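Local coordinates for hypothetical protein MM_2497 (Methanosarcina mazei, PDB 2I5E), which probably activates 2-phospholactate with GTP, forming lactyl-2-diphospho-5'-guanosine and diphosphate on the pathway to coenzyme F420, at residues A[50-58]-A[66-74]. Residues are numbered along the deposited sequence; the frame is centred on the assembly and turned at random.
Sequences QVDILSPSV and EARVLLDEK. With TRS (2-amino-2-hydroxymethyl-propane-1,3-diol), chain D.
I53 is gripped through both its backbone polar atoms: its N donates to R68 O (2.9 Å) and its O accepts from L70 N (2.9 Å, N-H...O 158°). R68 N to V51 O, S55 N to L70 O and D72 N to S55 O continue this parallel pairing; in the last, the donor stands 38° out of the carbonyl plane. Packing is tight and buried around A67, whose CB meets I53 CD1 at 3.7 Å and V51 CG1 at 3.8 Å, with helix 25-45 touching V51 and I53. Within this chain strand 68-71 is an outermost strand of the mixed sheet, beside 50-55, in the GT-A-like fold of the CofC family. On the face carrying D52, R68 and L70, L70 CD1 lies against D52 CB (3.6 Å). The R68 guanidinium comes alongside D52 because its chain leaves with CG anti to the backbone N (chi1 -176°) and bends at chi3; the modelled atoms of this salt bridge are less sure. A leucine here would probably leave D52, also bonded to Y83, without its cationic mate. Toward solvent, exposed L71 and V58 meet thinly (CD1 to CG1 4.3 Å), though L71 CD2 rests on S57 C (3.6 Å).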
loop_
_atom_site.group_PDB
_atom_site.type_symbol
_atom_site.label_atom_id
_atom_site.label_comp_id
_atom_site.label_asym_id
_atom_site.label_seq_id
_atom_site.Cartn_x
_atom_site.Cartn_y
_atom_site.Cartn_z
ATOM N N GLN A 50 -4.772 12.825 24.957
ATOM C CA GLN A 50 -3.391 12.367 25.223
ATOM C C GLN A 50 -2.904 11.023 24.644
ATOM O O GLN A 50 -3.644 10.055 24.397
ATOM C CB GLN A 50 -2.846 12.750 26.664
ATOM C CG GLN A 50 -2.203 11.631 27.617
ATOM C CD GLN A 50 -2.612 11.784 29.139
ATOM O OE1 GLN A 50 -1.752 11.969 30.030
ATOM N NE2 GLN A 50 -3.923 11.666 29.424
ATOM N N VAL A 51 -1.606 11.054 24.424
ATOM C CA VAL A 51 -0.878 10.075 23.682
ATOM C C VAL A 51 0.076 9.522 24.689
ATOM O O VAL A 51 0.768 10.273 25.350
ATOM C CB VAL A 51 -0.135 10.775 22.546
ATOM C CG1 VAL A 51 0.779 9.825 21.790
ATOM C CG2 VAL A 51 -1.124 11.462 21.630
ATOM N N ASP A 52 0.105 8.205 24.810
ATOM C CA ASP A 52 1.128 7.526 25.591
ATOM C C ASP A 52 2.212 6.911 24.678
ATOM O O ASP A 52 1.933 6.461 23.531
ATOM C CB ASP A 52 0.435 6.431 26.400
ATOM C CG ASP A 52 -0.750 6.975 27.215
ATOM O OD1 ASP A 52 -0.573 8.025 27.854
ATOM O OD2 ASP A 52 -1.834 6.364 27.220
ATOM N N ILE A 53 3.437 6.815 25.156
ATOM C CA ILE A 53 4.449 6.162 24.354
ATOM C C ILE A 53 4.798 5.030 25.217
ATOM O O ILE A 53 5.060 5.266 26.349
ATOM C CB ILE A 53 5.632 7.080 24.184
ATOM C CG1 ILE A 53 5.226 8.281 23.354
ATOM C CG2 ILE A 53 6.759 6.353 23.560
ATOM C CD1 ILE A 53 6.271 9.305 23.310
ATOM N N LEU A 54 4.777 3.789 24.756
ATOM C CA LEU A 54 5.077 2.679 25.650
ATOM C C LEU A 54 6.429 2.082 25.232
ATOM O O LEU A 54 6.584 1.506 24.133
ATOM C CB LEU A 54 3.914 1.685 25.547
ATOM C CG LEU A 54 3.878 0.429 26.402
ATOM C CD1 LEU A 54 3.484 0.850 27.833
ATOM C CD2 LEU A 54 2.843 -0.440 25.779
ATOM N N SER A 55 7.415 2.276 26.089
ATOM C CA SER A 55 8.826 2.093 25.812
ATOM C C SER A 55 9.470 1.342 27.001
ATOM O O SER A 55 9.034 1.548 28.180
ATOM C CB SER A 55 9.426 3.473 25.697
ATOM O OG SER A 55 10.817 3.438 25.686
ATOM N N PRO A 56 10.447 0.459 26.729
ATOM C CA PRO A 56 11.063 -0.346 27.821
ATOM C C PRO A 56 12.125 0.406 28.632
ATOM O O PRO A 56 12.575 -0.070 29.698
ATOM C CB PRO A 56 11.665 -1.544 27.081
ATOM C CG PRO A 56 12.070 -1.005 25.701
ATOM C CD PRO A 56 11.019 0.137 25.400
ATOM N N SER A 57 12.493 1.586 28.120
ATOM C CA SER A 57 13.392 2.546 28.773
ATOM C C SER A 57 13.109 3.980 28.377
ATOM O O SER A 57 12.558 4.271 27.279
ATOM C CB SER A 57 14.858 2.260 28.387
ATOM O OG SER A 57 15.351 3.198 27.466
ATOM N N VAL A 58 13.551 4.888 29.228
ATOM C CA VAL A 58 13.599 6.304 28.985
ATOM C C VAL A 58 14.472 6.798 27.835
ATOM O O VAL A 58 14.358 7.908 27.379
ATOM C CB VAL A 58 14.072 7.009 30.249
ATOM C CG1 VAL A 58 12.919 7.483 31.045
ATOM C CG2 VAL A 58 14.939 6.105 31.062
ATOM N N GLU A 66 5.403 16.147 24.602
ATOM C CA GLU A 66 4.283 15.968 23.657
ATOM C C GLU A 66 3.340 14.780 24.017
ATOM O O GLU A 66 2.136 14.758 23.656
ATOM C CB GLU A 66 4.793 15.841 22.207
ATOM C CG GLU A 66 5.216 17.145 21.605
ATOM C CD GLU A 66 4.065 18.176 21.591
ATOM O OE1 GLU A 66 2.895 17.811 21.260
ATOM O OE2 GLU A 66 4.343 19.349 21.935
ATOM N N ALA A 67 3.892 13.840 24.762
ATOM C CA ALA A 67 3.199 12.604 25.039
ATOM C C ALA A 67 3.686 12.088 26.386
ATOM O O ALA A 67 4.823 12.335 26.794
ATOM C CB ALA A 67 3.447 11.571 23.852
ATOM N N ARG A 68 2.810 11.425 27.115
ATOM C CA ARG A 68 3.199 10.792 28.361
ATOM C C ARG A 68 4.075 9.504 28.154
ATOM O O ARG A 68 3.720 8.636 27.403
ATOM C CB ARG A 68 1.941 10.506 29.185
ATOM C CG ARG A 68 2.251 9.937 30.536
ATOM C CD ARG A 68 1.045 9.872 31.406
ATOM N NE ARG A 68 0.293 8.618 31.320
ATOM C CZ ARG A 68 -0.851 8.455 30.649
ATOM N NH1 ARG A 68 -1.385 9.465 29.964
ATOM N NH2 ARG A 68 -1.486 7.282 30.681
ATOM N N VAL A 69 5.182 9.366 28.850
ATOM C CA VAL A 69 6.061 8.299 28.578
ATOM C C VAL A 69 5.682 7.271 29.597
ATOM O O VAL A 69 5.599 7.574 30.778
ATOM C CB VAL A 69 7.570 8.685 28.697
ATOM C CG1 VAL A 69 8.429 7.463 28.713
ATOM C CG2 VAL A 69 8.045 9.620 27.525
ATOM N N LEU A 70 5.427 6.054 29.146
ATOM C CA LEU A 70 4.992 4.977 30.010
ATOM C C LEU A 70 6.009 3.880 29.814
ATOM O O LEU A 70 6.269 3.471 28.685
ATOM C CB LEU A 70 3.623 4.479 29.557
ATOM C CG LEU A 70 2.298 5.001 30.089
ATOM C CD1 LEU A 70 2.086 6.308 29.545
ATOM C CD2 LEU A 70 1.301 4.065 29.554
ATOM N N LEU A 71 6.565 3.372 30.885
ATOM C CA LEU A 71 7.637 2.420 30.777
ATOM C C LEU A 71 7.200 1.027 31.129
ATOM O O LEU A 71 6.571 0.807 32.113
ATOM C CB LEU A 71 8.809 2.812 31.655
ATOM C CG LEU A 71 9.441 4.189 31.537
ATOM C CD1 LEU A 71 10.432 4.376 32.588
ATOM C CD2 LEU A 71 10.050 4.390 30.224
ATOM N N ASP A 72 7.559 0.086 30.292
ATOM C CA ASP A 72 7.205 -1.255 30.512
ATOM C C ASP A 72 8.252 -2.074 29.823
ATOM O O ASP A 72 8.332 -2.138 28.607
ATOM C CB ASP A 72 5.788 -1.530 29.967
ATOM C CG ASP A 72 5.284 -2.915 30.344
ATOM O OD1 ASP A 72 6.110 -3.793 30.645
ATOM O OD2 ASP A 72 4.064 -3.128 30.377
ATOM N N GLU A 73 9.088 -2.705 30.611
ATOM C CA GLU A 73 10.104 -3.594 30.075
ATOM C C GLU A 73 9.585 -4.923 29.491
ATOM O O GLU A 73 10.372 -5.634 28.942
ATOM C CB GLU A 73 11.113 -3.887 31.149
ATOM C CG GLU A 73 11.429 -2.632 32.008
ATOM C CD GLU A 73 12.317 -3.011 33.188
ATOM O OE1 GLU A 73 11.951 -2.619 34.336
ATOM O OE2 GLU A 73 13.339 -3.731 32.945
ATOM N N LYS A 74 8.309 -5.278 29.597
ATOM C CA LYS A 74 7.872 -6.594 28.992
ATOM C C LYS A 74 7.814 -6.554 27.450
ATOM O O LYS A 74 7.823 -5.461 26.862
ATOM C CB LYS A 74 6.508 -7.092 29.505
ATOM C CG LYS A 74 5.970 -6.556 30.824
ATOM C CD LYS A 74 6.085 -7.550 32.021
ATOM C CE LYS A 74 7.549 -8.066 32.218
ATOM N NZ LYS A 74 7.591 -9.270 33.120
HETATM C C TRS D . 6.925 -2.273 24.859
HETATM C C1 TRS D . 6.237 -1.513 23.751
HETATM C C2 TRS D . 7.329 -1.323 25.969
HETATM C C3 TRS D . 8.155 -2.965 24.266
HETATM N N TRS D . 5.904 -3.229 25.292
HETATM O O1 TRS D . 7.253 -0.710 23.248
HETATM O O2 TRS D . 8.629 -1.720 26.249
HETATM O O3 TRS D . 8.620 -4.068 24.967
#